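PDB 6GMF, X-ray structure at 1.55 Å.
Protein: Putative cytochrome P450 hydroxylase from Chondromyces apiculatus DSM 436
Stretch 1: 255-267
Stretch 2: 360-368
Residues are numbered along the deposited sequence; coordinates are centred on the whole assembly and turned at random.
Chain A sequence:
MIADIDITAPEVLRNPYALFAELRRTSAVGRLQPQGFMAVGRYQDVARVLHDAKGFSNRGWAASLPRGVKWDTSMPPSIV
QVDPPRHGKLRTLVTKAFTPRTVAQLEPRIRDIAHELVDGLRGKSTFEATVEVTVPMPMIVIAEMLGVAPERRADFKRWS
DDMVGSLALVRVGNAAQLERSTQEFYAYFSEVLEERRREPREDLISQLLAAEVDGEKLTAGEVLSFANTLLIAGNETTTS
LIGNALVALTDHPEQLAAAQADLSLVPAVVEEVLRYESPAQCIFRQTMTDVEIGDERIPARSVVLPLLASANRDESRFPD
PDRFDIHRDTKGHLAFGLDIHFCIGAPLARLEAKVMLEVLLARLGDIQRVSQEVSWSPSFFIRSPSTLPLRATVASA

Stretch 1, residues 255-267: QLAAAQADLSLVP
Stretch 2, residues 360-368: LLARLGDIQ

Two segments of one chain, at least 95 residues apart wherever they touch, pack together and bury 396 Å² counted over both sides. In the first, a helix that begins earlier in the chain runs to Ala261. Asp262 leaves helical geometry at phi/psi -137/93. A 3-10 segment follows from 263 to 265, and the chain then turns into another helix that continues beyond the stretch, with Val266 at -58/-42 and Pro267 at -57/-36. In the second, the end of a helix covers 360-363. Leu364 breaks from it at -95/139, Gly365 follows at -71/-142, and the chain is extended through Ile367 (-112/130) to Gln368 (-139/155). The backbones come nearest at Gln260 and Leu361, whose CA atoms are 5.3 Å apart.

Leu361 has the largest covered area, 112 Å². Its CA-to-CB bond points toward the first stretch, and its rotamer is m,t (chi1 -73°, chi2 -170°). The side chain is a knob in a hole formed by Leu256, Ala259, Gln260 and Val266. Leu361 CD2 lies 3.4 Å from Leu256 CD1 and 3.8 Å from Gln260 CG. Leu361 CD1 lies 3.8 Å from Ala259 CB and 3.9 Å from Val266 CG2. The hole therefore draws on both the helix and the residue that follows the 3-10 segment. Val266 is t (chi1 164°), with its CB directed toward the second stretch.

Gln260 has the next largest covered area, 86 Å². Its CA-to-CB bond points sideways, but the m,t side chain (chi1 -87°, chi2 -167°, chi3 -57°) brings its amide to the second stretch. There the amide lies beside the carbonyls of Leu361, Leu364 and Gly365. Gln260 NE2 donates to Gly365 O at 3.0 Å, nearly straight at 174°, and to Leu361 O at 3.1 Å, more bent at 152°. Gln260 NE2 is also 2.8 Å from Leu364 O. One amide nitrogen thus meets carbonyls from the last helical turn and from the chain beyond it. Water 1 adds a bridge between the backbones, donating to Gln260 O at 2.7 Å and to Leu361 O at 3.2 Å. Leu361 O therefore accepts from both the glutamine amide and the water.

The CA-to-CB bond of Leu256, with 53 Å² covered, points toward the second stretch, and the rotamer is t,p (chi1 176°, chi2 47°). Besides meeting Leu361, Leu256 reaches Ile367: Leu256 CD2 is 4.2 Å from Ile367 CB and 3.8 Å from Ile367 O. The CA-to-CB bond of Ile367 also points toward the first stretch, with chi1 -55° and chi2 154°. Ile367 CD1 lies 3.6 Å from Gln260 NE2, so apolar atoms adjoin the amide.

The CA-to-CB bond of Leu263 points sideways, but its m,t side chain (chi1 -67°, chi2 179°) extends to the second stretch. Leu263 CD2 is 3.7 Å from Leu361 CB, and Leu263 CD1 is 3.9 Å from Ala362 CB. Ala362 points away overall, yet its CB still makes this contact. The CA-to-CB bond of Arg363 also points away, and its guanidinium is hydrogen-bonded elsewhere in the structure.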

# COMPACT_ATOMS: atom_id res chain seq x y z
N GLN A 255 -12.20 15.45 -15.34
CA GLN A 255 -11.82 14.07 -15.41
C GLN A 255 -12.77 13.26 -14.53
O GLN A 255 -13.18 12.18 -14.92
CB GLN A 255 -10.33 13.94 -15.07
CG GLN A 255 -9.47 14.54 -16.17
CD GLN A 255 -7.99 14.37 -15.93
OE1 GLN A 255 -7.27 15.33 -15.66
NE2 GLN A 255 -7.54 13.14 -16.11
N LEU A 256 -13.12 13.80 -13.37
CA LEU A 256 -14.12 13.19 -12.47
C LEU A 256 -15.45 13.07 -13.22
O LEU A 256 -16.05 11.97 -13.34
CB LEU A 256 -14.23 14.07 -11.22
CG LEU A 256 -15.27 13.67 -10.18
CD1 LEU A 256 -15.20 12.18 -9.88
CD2 LEU A 256 -15.05 14.48 -8.92
N ALA A 257 -15.86 14.21 -13.79
CA ALA A 257 -17.07 14.28 -14.62
C ALA A 257 -17.02 13.21 -15.70
O ALA A 257 -17.97 12.43 -15.87
CB ALA A 257 -17.20 15.69 -15.18
N ALA A 258 -15.89 13.09 -16.41
CA ALA A 258 -15.79 12.09 -17.47
C ALA A 258 -16.00 10.68 -16.89
O ALA A 258 -16.67 9.86 -17.50
CB ALA A 258 -14.47 12.19 -18.17
N ALA A 259 -15.38 10.38 -15.74
CA ALA A 259 -15.46 9.02 -15.17
C ALA A 259 -16.86 8.75 -14.61
O ALA A 259 -17.25 7.62 -14.57
CB ALA A 259 -14.40 8.83 -14.11
N GLN A 260 -17.56 9.79 -14.14
CA GLN A 260 -18.90 9.63 -13.60
C GLN A 260 -19.86 9.30 -14.75
O GLN A 260 -20.81 8.56 -14.54
CB GLN A 260 -19.32 10.88 -12.83
CG GLN A 260 -18.87 10.85 -11.38
CD GLN A 260 -19.54 11.90 -10.53
OE1 GLN A 260 -19.45 13.09 -10.82
NE2 GLN A 260 -20.20 11.47 -9.46
N ALA A 261 -19.58 9.84 -15.95
CA ALA A 261 -20.39 9.57 -17.16
C ALA A 261 -20.00 8.24 -17.82
O ALA A 261 -20.81 7.62 -18.50
CB ALA A 261 -20.26 10.72 -18.13
N ASP A 262 -18.76 7.78 -17.64
CA ASP A 262 -18.32 6.52 -18.19
C ASP A 262 -17.50 5.76 -17.13
O ASP A 262 -16.27 5.89 -17.05
CB ASP A 262 -17.48 6.71 -19.46
CG ASP A 262 -17.00 5.43 -20.11
OD1 ASP A 262 -17.41 4.34 -19.67
OD2 ASP A 262 -16.16 5.52 -21.03
N LEU A 263 -18.19 4.90 -16.38
CA LEU A 263 -17.58 4.12 -15.33
C LEU A 263 -16.54 3.12 -15.85
O LEU A 263 -15.70 2.68 -15.07
CB LEU A 263 -18.70 3.41 -14.57
CG LEU A 263 -19.62 4.36 -13.80
CD1 LEU A 263 -20.73 3.58 -13.10
CD2 LEU A 263 -18.85 5.20 -12.80
N SER A 264 -16.53 2.79 -17.15
CA SER A 264 -15.51 1.90 -17.71
C SER A 264 -14.10 2.54 -17.65
O SER A 264 -13.17 1.86 -17.83
CB SER A 264 -15.82 1.49 -19.13
OG SER A 264 -15.91 2.65 -19.94
N LEU A 265 -14.03 3.84 -17.38
CA LEU A 265 -12.75 4.56 -17.21
C LEU A 265 -12.07 4.22 -15.87
O LEU A 265 -10.87 4.51 -15.68
CB LEU A 265 -13.04 6.06 -17.29
CG LEU A 265 -13.31 6.60 -18.70
CD1 LEU A 265 -13.63 8.09 -18.65
CD2 LEU A 265 -12.13 6.28 -19.60
N VAL A 266 -12.81 3.67 -14.91
CA VAL A 266 -12.31 3.59 -13.53
C VAL A 266 -10.99 2.81 -13.46
O VAL A 266 -10.10 3.26 -12.73
CB VAL A 266 -13.38 3.04 -12.57
CG1 VAL A 266 -12.78 2.58 -11.24
CG2 VAL A 266 -14.47 4.08 -12.33
N PRO A 267 -10.77 1.67 -14.15
CA PRO A 267 -9.48 0.98 -14.07
C PRO A 267 -8.33 1.91 -14.48
O PRO A 267 -7.24 1.87 -13.86
CB PRO A 267 -9.60 -0.27 -14.93
CG PRO A 267 -11.13 -0.49 -14.96
CD PRO A 267 -11.78 0.87 -14.88
N LEU A 360 -18.89 4.76 -5.56
CA LEU A 360 -18.94 6.19 -5.19
C LEU A 360 -19.38 7.05 -6.38
O LEU A 360 -20.24 7.96 -6.23
CB LEU A 360 -17.55 6.64 -4.74
CG LEU A 360 -17.15 6.24 -3.33
CD1 LEU A 360 -15.64 6.38 -3.17
CD2 LEU A 360 -17.88 7.08 -2.29
N LEU A 361 -18.75 6.80 -7.52
CA LEU A 361 -18.96 7.64 -8.69
C LEU A 361 -20.39 7.48 -9.17
O LEU A 361 -20.97 8.47 -9.65
CB LEU A 361 -17.98 7.26 -9.81
CG LEU A 361 -16.52 7.67 -9.60
CD1 LEU A 361 -15.69 7.46 -10.85
CD2 LEU A 361 -16.42 9.10 -9.12
N ALA A 362 -20.94 6.25 -9.11
CA ALA A 362 -22.31 5.98 -9.60
C ALA A 362 -23.34 6.61 -8.66
O ALA A 362 -24.31 7.20 -9.09
CB ALA A 362 -22.54 4.51 -9.72
N ARG A 363 -23.14 6.48 -7.34
CA ARG A 363 -24.17 6.86 -6.39
C ARG A 363 -24.07 8.31 -5.92
O ARG A 363 -25.04 8.84 -5.45
CB ARG A 363 -24.14 5.87 -5.23
CG ARG A 363 -24.64 4.51 -5.66
CD ARG A 363 -24.68 3.55 -4.51
NE ARG A 363 -25.65 3.93 -3.49
CZ ARG A 363 -25.70 3.39 -2.28
NH1 ARG A 363 -24.94 2.35 -1.99
NH2 ARG A 363 -26.52 3.90 -1.38
N LEU A 364 -22.89 8.93 -5.97
CA LEU A 364 -22.76 10.30 -5.49
C LEU A 364 -22.92 11.24 -6.69
O LEU A 364 -22.38 10.95 -7.75
CB LEU A 364 -21.39 10.52 -4.85
CG LEU A 364 -21.25 10.20 -3.36
CD1 LEU A 364 -21.82 8.84 -2.99
CD2 LEU A 364 -19.79 10.29 -2.92
N GLY A 365 -23.64 12.35 -6.49
CA GLY A 365 -23.75 13.42 -7.49
C GLY A 365 -22.44 14.15 -7.60
O GLY A 365 -21.39 13.52 -7.57
N ASP A 366 -22.49 15.47 -7.78
CA ASP A 366 -21.32 16.32 -7.77
C ASP A 366 -20.54 16.10 -6.47
O ASP A 366 -21.12 16.18 -5.37
CB ASP A 366 -21.69 17.79 -7.88
CG ASP A 366 -22.26 18.21 -9.23
OD1 ASP A 366 -22.34 17.34 -10.14
OD2 ASP A 366 -22.62 19.40 -9.34
N ILE A 367 -19.25 15.79 -6.61
CA ILE A 367 -18.36 15.58 -5.49
C ILE A 367 -17.34 16.70 -5.47
O ILE A 367 -16.68 16.96 -6.48
CB ILE A 367 -17.67 14.21 -5.61
CG1 ILE A 367 -18.70 13.08 -5.75
CG2 ILE A 367 -16.73 13.96 -4.43
CD1 ILE A 367 -18.19 11.84 -6.47
N GLN A 368 -17.16 17.33 -4.31
CA GLN A 368 -16.22 18.40 -4.12
C GLN A 368 -15.56 18.19 -2.78
O GLN A 368 -16.16 17.59 -1.89
CB GLN A 368 -16.89 19.77 -4.11
CG GLN A 368 -17.51 20.14 -5.45
CD GLN A 368 -17.50 21.64 -5.65
OE1 GLN A 368 -17.59 22.41 -4.69
NE2 GLN A 368 -17.36 22.06 -6.90
O HOH W 1 -22.42 7.87 -12.49